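Long-range contacts in esterase A (Caulobacter crescentus, PDB 5GKV), which is a penicillin-binding protein homolog that probably hydrolyses ester bonds by a serine mechanism, as in the related beta-lactamase-fold enzymes: residues V30-N34 with R374-L378; L41-F45 with D56-F61; R44-A48 with T269-A274. The contacts are given in a common frame with arbitrary orientation. Residues are numbered along the deposited sequence.

Contact 1: V30-N34 with R374-L378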
loop_
_atom_site.group_PDB
_atom_site.type_symbol
_atom_site.label_atom_id
_atom_site.label_comp_id
_atom_site.label_asym_id
_atom_site.label_seq_id
_atom_site.Cartn_x
_atom_site.Cartn_y
_atom_site.Cartn_z
ATOM N N VAL A 30 2.684 23.129 -7.896
ATOM C CA VAL A 30 3.086 21.849 -8.479
ATOM C C VAL A 30 1.864 21.017 -8.835
ATOM O O VAL A 30 1.805 20.399 -9.911
ATOM C CB VAL A 30 4.021 21.100 -7.513
ATOM C CG1 VAL A 30 4.263 19.666 -7.997
ATOM C CG2 VAL A 30 5.360 21.864 -7.377
ATOM N N PHE A 31 0.868 20.997 -7.935
ATOM C CA PHE A 31 -0.384 20.288 -8.181
ATOM C C PHE A 31 -1.037 20.779 -9.468
ATOM O O PHE A 31 -1.368 19.986 -10.354
ATOM C CB PHE A 31 -1.311 20.481 -6.970
ATOM C CG PHE A 31 -2.495 19.545 -6.919
ATOM C CD1 PHE A 31 -2.344 18.224 -6.523
ATOM C CD2 PHE A 31 -3.760 20.005 -7.230
ATOM C CE1 PHE A 31 -3.443 17.360 -6.457
ATOM C CE2 PHE A 31 -4.871 19.155 -7.167
ATOM C CZ PHE A 31 -4.708 17.830 -6.771
ATOM N N GLU A 32 -1.211 22.096 -9.597
ATOM C CA GLU A 32 -1.754 22.643 -10.838
ATOM C C GLU A 32 -0.930 22.216 -12.049
ATOM O O GLU A 32 -1.489 21.872 -13.093
ATOM C CB GLU A 32 -1.824 24.171 -10.746
ATOM C CG GLU A 32 -2.184 24.849 -12.063
ATOM C CD GLU A 32 -2.208 26.373 -11.941
ATOM O OE1 GLU A 32 -1.854 27.048 -12.938
ATOM O OE2 GLU A 32 -2.590 26.880 -10.859
ATOM N N GLN A 33 0.401 22.233 -11.934
ATOM C CA GLN A 33 1.228 21.851 -13.073
ATOM C C GLN A 33 1.049 20.380 -13.450
ATOM O O GLN A 33 1.111 20.055 -14.643
ATOM C CB GLN A 33 2.700 22.144 -12.796
ATOM C CG GLN A 33 3.613 21.939 -14.020
ATOM C CD GLN A 33 3.427 23.048 -15.049
ATOM O OE1 GLN A 33 3.258 24.219 -14.689
ATOM N NE2 GLN A 33 3.434 22.682 -16.329
ATOM N N ASN A 34 0.837 19.481 -12.463
ATOM C CA ASN A 34 0.582 18.068 -12.785
ATOM C C ASN A 34 -0.605 17.918 -13.735
ATOM O O ASN A 34 -0.625 16.999 -14.560
ATOM C CB ASN A 34 0.311 17.231 -11.517
ATOM C CG ASN A 34 1.571 16.903 -10.728
ATOM O OD1 ASN A 34 2.688 17.061 -11.219
ATOM N ND2 ASN A 34 1.393 16.460 -9.485
ATOM N N ARG A 374 4.565 12.584 -10.534
ATOM C CA ARG A 374 3.486 13.443 -10.035
ATOM C C ARG A 374 3.487 13.474 -8.508
ATOM O O ARG A 374 3.387 14.546 -7.891
ATOM C CB ARG A 374 2.131 12.967 -10.578
ATOM C CG ARG A 374 2.014 13.047 -12.128
ATOM C CD ARG A 374 0.762 12.331 -12.629
ATOM N NE ARG A 374 0.855 10.873 -12.435
ATOM C CZ ARG A 374 -0.166 10.032 -12.597
ATOM N NH1 ARG A 374 -1.373 10.493 -12.921
ATOM N NH2 ARG A 374 0.023 8.731 -12.424
ATOM N N SER A 375 3.655 12.312 -7.877
ATOM C CA SER A 375 3.656 12.253 -6.417
ATOM C C SER A 375 4.961 12.793 -5.844
ATOM O O SER A 375 4.947 13.524 -4.844
ATOM C CB SER A 375 3.404 10.812 -5.937
ATOM O OG SER A 375 4.506 9.941 -6.182
ATOM N N VAL A 376 6.087 12.474 -6.490
ATOM C CA VAL A 376 7.390 12.892 -5.971
ATOM C C VAL A 376 7.501 14.415 -5.962
ATOM O O VAL A 376 7.948 15.011 -4.971
ATOM C CB VAL A 376 8.520 12.235 -6.781
ATOM C CG1 VAL A 376 9.875 12.702 -6.279
ATOM C CG2 VAL A 376 8.412 10.700 -6.688
ATOM N N ARG A 377 7.087 15.066 -7.052
ATOM C CA ARG A 377 7.162 16.526 -7.119
ATOM C C ARG A 377 6.309 17.170 -6.033
ATOM O O ARG A 377 6.687 18.203 -5.466
ATOM C CB ARG A 377 6.700 17.029 -8.487
ATOM C CG ARG A 377 7.621 16.723 -9.662
ATOM C CD ARG A 377 7.157 17.507 -10.922
ATOM N NE ARG A 377 5.917 16.971 -11.496
ATOM C CZ ARG A 377 5.882 16.024 -12.432
ATOM N NH1 ARG A 377 7.020 15.529 -12.918
ATOM N NH2 ARG A 377 4.717 15.586 -12.904
ATOM N N LEU A 378 5.134 16.594 -5.749
ATOM C CA LEU A 378 4.259 17.154 -4.719
ATOM C C LEU A 378 4.891 17.034 -3.337
ATOM O O LEU A 378 4.897 17.996 -2.555
ATOM C CB LEU A 378 2.889 16.454 -4.740
ATOM C CG LEU A 378 1.992 16.808 -5.936
ATOM C CD1 LEU A 378 0.803 15.837 -6.048
ATOM C CD2 LEU A 378 1.502 18.279 -5.824
#
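Two helix segments from near the two ends of the chain lie side by side here, running almost antiparallel at 163° with axes 9.7 Å apart. Start at Val30, level with Leu378: its CG1 sits 3.6 Å from Arg377 CB and 3.8 Å from Leu378 CD2, so the valine packs on the aliphatic root of the arginine as well as on the leucine. Phe31, next along, is set sideways to the partner helix; its CB meets Leu378 CD2 at 3.8 Å, and that methyl lies at the edge of the phenylalanine ring. One turn on from Val30, Asn34 provides the polar part of the contact, level with Arg374. Both ends of its amide are used. OD1 accepts from Arg377 NE at 3.2 Å and from Arg377 NH2 at 3.0 Å, a forked pair that holds the guanidinium edge-on, while Asn34 ND2 donates to the Arg374 backbone carbonyl O at 3.2 Å. The Arg374 side chain itself leads away, to salt bridges with Glu40 and Asp372. The N- and C-terminal helices pair in this way on one face of the central sheet, as is usual in the serine beta-lactamase and penicillin-binding fold: Phe31 and Leu378 rest on Phe45 of strand 42-49, and Leu378 also touches Tyr360 of strand 356-362.

Contact 2: L41-F45 with D56-F61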
loop_
_atom_site.group_PDB
_atom_site.type_symbol
_atom_site.label_atom_id
_atom_site.label_comp_id
_atom_site.label_asym_id
_atom_site.label_seq_id
_atom_site.Cartn_x
_atom_site.Cartn_y
_atom_site.Cartn_z
ATOM N N LEU A 41 -6.121 12.617 -14.834
ATOM C CA LEU A 41 -7.576 12.611 -14.969
ATOM C C LEU A 41 -8.148 13.331 -13.749
ATOM O O LEU A 41 -8.556 14.488 -13.848
ATOM C CB LEU A 41 -8.120 11.188 -15.100
ATOM C CG LEU A 41 -9.642 11.036 -15.213
ATOM C CD1 LEU A 41 -10.172 11.873 -16.405
ATOM C CD2 LEU A 41 -10.031 9.566 -15.374
ATOM N N GLY A 42 -8.133 12.676 -12.588
ATOM C CA GLY A 42 -8.413 13.350 -11.335
ATOM C C GLY A 42 -7.419 12.917 -10.274
ATOM O O GLY A 42 -6.797 11.847 -10.368
ATOM N N ALA A 43 -7.266 13.765 -9.253
ATOM C CA ALA A 43 -6.286 13.460 -8.218
ATOM C C ALA A 43 -6.584 14.250 -6.951
ATOM O O ALA A 43 -7.225 15.309 -6.978
ATOM C CB ALA A 43 -4.856 13.759 -8.699
ATOM N N ARG A 44 -6.073 13.732 -5.845
ATOM C CA ARG A 44 -6.139 14.428 -4.568
ATOM C C ARG A 44 -4.815 14.218 -3.848
ATOM O O ARG A 44 -4.253 13.110 -3.859
ATOM C CB ARG A 44 -7.321 13.918 -3.726
ATOM C CG ARG A 44 -7.647 14.772 -2.499
ATOM C CD ARG A 44 -8.900 14.246 -1.815
ATOM N NE ARG A 44 -9.391 15.112 -0.742
ATOM C CZ ARG A 44 -10.491 14.830 -0.043
ATOM N NH1 ARG A 44 -11.170 13.710 -0.301
ATOM N NH2 ARG A 44 -10.897 15.637 0.911
ATOM N N PHE A 45 -4.292 15.291 -3.260
ATOM C CA PHE A 45 -3.031 15.226 -2.531
ATOM C C PHE A 45 -3.260 15.824 -1.159
ATOM O O PHE A 45 -3.768 16.944 -1.048
ATOM C CB PHE A 45 -1.895 15.983 -3.224
ATOM C CG PHE A 45 -0.592 15.959 -2.449
ATOM C CD1 PHE A 45 0.182 14.803 -2.401
ATOM C CD2 PHE A 45 -0.133 17.096 -1.782
ATOM C CE1 PHE A 45 1.389 14.768 -1.681
ATOM C CE2 PHE A 45 1.074 17.077 -1.068
ATOM C CZ PHE A 45 1.838 15.914 -1.020
ATOM N N ASP A 56 -4.904 19.807 1.443
ATOM C CA ASP A 56 -5.817 18.809 0.889
ATOM C C ASP A 56 -6.366 19.404 -0.403
ATOM O O ASP A 56 -7.319 20.189 -0.368
ATOM C CB ASP A 56 -6.913 18.468 1.895
ATOM C CG ASP A 56 -7.971 17.539 1.328
ATOM O OD1 ASP A 56 -7.684 16.828 0.342
ATOM O OD2 ASP A 56 -9.104 17.521 1.879
ATOM N N LEU A 57 -5.743 19.064 -1.527
ATOM C CA LEU A 57 -6.083 19.648 -2.819
ATOM C C LEU A 57 -6.693 18.603 -3.740
ATOM O O LEU A 57 -6.227 17.461 -3.783
ATOM C CB LEU A 57 -4.852 20.245 -3.497
ATOM C CG LEU A 57 -4.247 21.470 -2.821
ATOM C CD1 LEU A 57 -2.967 21.809 -3.544
ATOM C CD2 LEU A 57 -5.228 22.638 -2.852
ATOM N N MET A 58 -7.701 19.029 -4.506
ATOM C CA MET A 58 -8.444 18.192 -5.442
ATOM C C MET A 58 -8.396 18.817 -6.827
ATOM O O MET A 58 -8.453 20.040 -6.957
ATOM C CB MET A 58 -9.907 18.060 -5.002
ATOM C CG MET A 58 -10.108 17.223 -3.730
ATOM S SD MET A 58 -11.740 17.528 -3.020
ATOM C CE MET A 58 -11.469 19.184 -2.352
ATOM N N GLY A 59 -8.320 17.988 -7.871
ATOM C CA GLY A 59 -8.397 18.521 -9.218
ATOM C C GLY A 59 -8.953 17.502 -10.186
ATOM O O GLY A 59 -8.903 16.290 -9.936
ATOM N N GLY A 60 -9.523 18.012 -11.288
ATOM C CA GLY A 60 -9.921 17.121 -12.372
ATOM C C GLY A 60 -11.166 16.292 -12.067
ATOM O O GLY A 60 -12.087 16.729 -11.362
ATOM N N PHE A 61 -11.183 15.058 -12.594
ATOM C CA PHE A 61 -12.429 14.314 -12.772
ATOM C C PHE A 61 -12.353 12.897 -12.231
ATOM O O PHE A 61 -11.314 12.233 -12.302
ATOM C CB PHE A 61 -12.815 14.284 -14.260
ATOM C CG PHE A 61 -12.871 15.653 -14.851
ATOM C CD1 PHE A 61 -11.741 16.217 -15.457
ATOM C CD2 PHE A 61 -14.016 16.421 -14.717
ATOM C CE1 PHE A 61 -11.783 17.517 -15.965
ATOM C CE2 PHE A 61 -14.061 17.729 -15.235
ATOM C CZ PHE A 61 -12.937 18.263 -15.848
#
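Arg44 stretches out fully, every side-chain torsion near trans, and this lifts its guanidinium off the sheet, where the Asp56 carboxylate meets it: Arg44 NE donates to Asp56 OD1 at 2.7 Å and NH2 to OD2 at 2.8 Å, a two-pronged salt bridge. Met58, its non-hydrogen-bonded partner on the same face, is folded (m, t, m) and rises beside it, which puts SD over one face of the guanidinium, with Met58 CG 3.7 Å from Arg44 CG. Phe45 (t) and Leu57 (m) share the opposite face with Ala43. The backbone pairs are regular: Ala43 with Gly59 and Phe45 with Leu57 are each doubly hydrogen-bonded. Gly60 has positive phi, and a CB there would clash with Leu41 O; one on Gly42 would strike Phe61 O. Glycines thus let the strands close to 4.2 Å between the CA atoms of Gly42 and Gly60. This antiparallel beta hairpin, strands 42-49 and 52-60, has helix 25-35 over its Phe45 face, helix 270-281 against Arg44, and strand 356-362 alongside strand 42-49.

Contact 3: R44-A48 with T269-A274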
loop_
_atom_site.group_PDB
_atom_site.type_symbol
_atom_site.label_atom_id
_atom_site.label_comp_id
_atom_site.label_asym_id
_atom_site.label_seq_id
_atom_site.Cartn_x
_atom_site.Cartn_y
_atom_site.Cartn_z
ATOM N N ARG A 44 -6.073 13.732 -5.845
ATOM C CA ARG A 44 -6.139 14.428 -4.568
ATOM C C ARG A 44 -4.815 14.218 -3.848
ATOM O O ARG A 44 -4.253 13.110 -3.859
ATOM C CB ARG A 44 -7.321 13.918 -3.726
ATOM C CG ARG A 44 -7.647 14.772 -2.499
ATOM C CD ARG A 44 -8.900 14.246 -1.815
ATOM N NE ARG A 44 -9.391 15.112 -0.742
ATOM C CZ ARG A 44 -10.491 14.830 -0.043
ATOM N NH1 ARG A 44 -11.170 13.710 -0.301
ATOM N NH2 ARG A 44 -10.897 15.637 0.911
ATOM N N PHE A 45 -4.292 15.291 -3.260
ATOM C CA PHE A 45 -3.031 15.226 -2.531
ATOM C C PHE A 45 -3.260 15.824 -1.159
ATOM O O PHE A 45 -3.768 16.944 -1.048
ATOM C CB PHE A 45 -1.895 15.983 -3.224
ATOM C CG PHE A 45 -0.592 15.959 -2.449
ATOM C CD1 PHE A 45 0.182 14.803 -2.401
ATOM C CD2 PHE A 45 -0.133 17.096 -1.782
ATOM C CE1 PHE A 45 1.389 14.768 -1.681
ATOM C CE2 PHE A 45 1.074 17.077 -1.068
ATOM C CZ PHE A 45 1.838 15.914 -1.020
ATOM N N ALA A 46 -2.857 15.095 -0.130
ATOM C CA ALA A 46 -3.030 15.537 1.243
ATOM C C ALA A 46 -1.698 15.451 1.965
ATOM O O ALA A 46 -0.950 14.483 1.786
ATOM C CB ALA A 46 -4.096 14.699 1.973
ATOM N N PHE A 47 -1.423 16.454 2.801
ATOM C CA PHE A 47 -0.186 16.530 3.562
ATOM C C PHE A 47 -0.547 16.873 4.996
ATOM O O PHE A 47 -1.404 17.729 5.235
ATOM C CB PHE A 47 0.767 17.580 2.952
ATOM C CG PHE A 47 2.140 17.570 3.541
ATOM C CD1 PHE A 47 3.051 16.581 3.189
ATOM C CD2 PHE A 47 2.540 18.567 4.420
ATOM C CE1 PHE A 47 4.334 16.580 3.718
ATOM C CE2 PHE A 47 3.828 18.572 4.954
ATOM C CZ PHE A 47 4.718 17.573 4.609
ATOM N N ALA A 48 0.081 16.177 5.948
ATOM C CA ALA A 48 -0.304 16.271 7.348
ATOM C C ALA A 48 0.919 16.527 8.216
ATOM O O ALA A 48 2.013 16.027 7.947
ATOM C CB ALA A 48 -1.020 14.995 7.829
ATOM N N THR A 269 -9.635 7.863 0.262
ATOM C CA THR A 269 -9.274 9.211 -0.156
ATOM C C THR A 269 -7.863 9.527 0.329
ATOM O O THR A 269 -7.329 8.876 1.239
ATOM C CB THR A 269 -10.227 10.262 0.414
ATOM O OG1 THR A 269 -10.051 10.316 1.837
ATOM C CG2 THR A 269 -11.682 9.952 0.059
ATOM N N ALA A 270 -7.259 10.538 -0.291
ATOM C CA ALA A 270 -5.905 10.925 0.107
ATOM C C ALA A 270 -5.835 11.378 1.563
ATOM O O ALA A 270 -4.940 10.909 2.294
ATOM C CB ALA A 270 -5.382 11.987 -0.862
ATOM N N PRO A 271 -6.743 12.227 2.070
ATOM C CA PRO A 271 -6.646 12.595 3.497
ATOM C C PRO A 271 -6.789 11.418 4.448
ATOM O O PRO A 271 -6.181 11.421 5.527
ATOM C CB PRO A 271 -7.792 13.602 3.683
ATOM C CG PRO A 271 -8.109 14.096 2.326
ATOM C CD PRO A 271 -7.840 12.955 1.400
ATOM N N ALA A 272 -7.622 10.432 4.115
ATOM C CA ALA A 272 -7.736 9.266 4.986
ATOM C C ALA A 272 -6.376 8.601 5.176
ATOM O O ALA A 272 -5.982 8.282 6.311
ATOM C CB ALA A 272 -8.757 8.278 4.421
ATOM N N LEU A 273 -5.617 8.431 4.083
ATOM C CA LEU A 273 -4.294 7.818 4.194
ATOM C C LEU A 273 -3.313 8.738 4.905
ATOM O O LEU A 273 -2.480 8.276 5.701
ATOM C CB LEU A 273 -3.761 7.438 2.806
ATOM C CG LEU A 273 -4.549 6.311 2.122
ATOM C CD1 LEU A 273 -4.176 6.250 0.645
ATOM C CD2 LEU A 273 -4.286 4.971 2.813
ATOM N N ALA A 274 -3.386 10.039 4.633
ATOM C CA ALA A 274 -2.464 10.967 5.284
ATOM C C ALA A 274 -2.684 10.984 6.789
ATOM O O ALA A 274 -1.721 11.071 7.564
ATOM C CB ALA A 274 -2.616 12.380 4.689
#
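This is strand-on-helix packing without a hydrogen bond between the segments: the start of helix 270-281 lies against strand 42-49, on the sheet face that carries Arg44, Ala46 and Ala48. The axes are 7.2 Å apart and 26° from parallel, and small residues make so close an approach possible. Ala46 is at the middle, its CB 3.6 Å from Pro271 N, 3.9 Å from Ala274 CB and 4.1 Å from Ala270 CB. Further along, Ala48 CB stands 4.0 Å from Ala274 O. Phe45 and Phe47 point away, towards helix 373-384, so the central antiparallel sheet is sandwiched between helices, the core architecture of the serine beta-lactamase and penicillin-binding protein family. At the helix start the packing turns to a long side chain. Arg44 passes Ala270, with Arg44 CG 3.9 Å from Ala270 CB, and Pro271 CD covers one face of the guanidinium, 3.4 Å from Arg44 NE; the charge itself is met by Asp56, and NH1 also bonds to Pro72 O. Beside it Thr269 is the N-cap, its OG1 taking a weak 3.3 Å bond from Ala272 N, while Thr269 CB lies 3.6 Å from Arg44 NH1.

In the fold
From the N terminus the chain makes helix 25-35, then enters strand 42-49 and turns straight back along strand 52-60; contact 2 closes this short hairpin. Contact 3 starts from the same first strand, sharing Arg44 and Phe45, but closes a far larger loop of 220 residues when helix 270-281 reaches the sheet. Contact 1 encloses both, bringing helix 373-384 at the end of the chain back to helix 25-35. Contact 1 lies on the sheet face of Phe45, contact 3 on the face of Arg44 and Ala46. Across it they meet at the hairpin: Phe31 of contact 1 packs on the backbone of contact 2, and Asp56 of contact 2 touches Pro271 of contact 3.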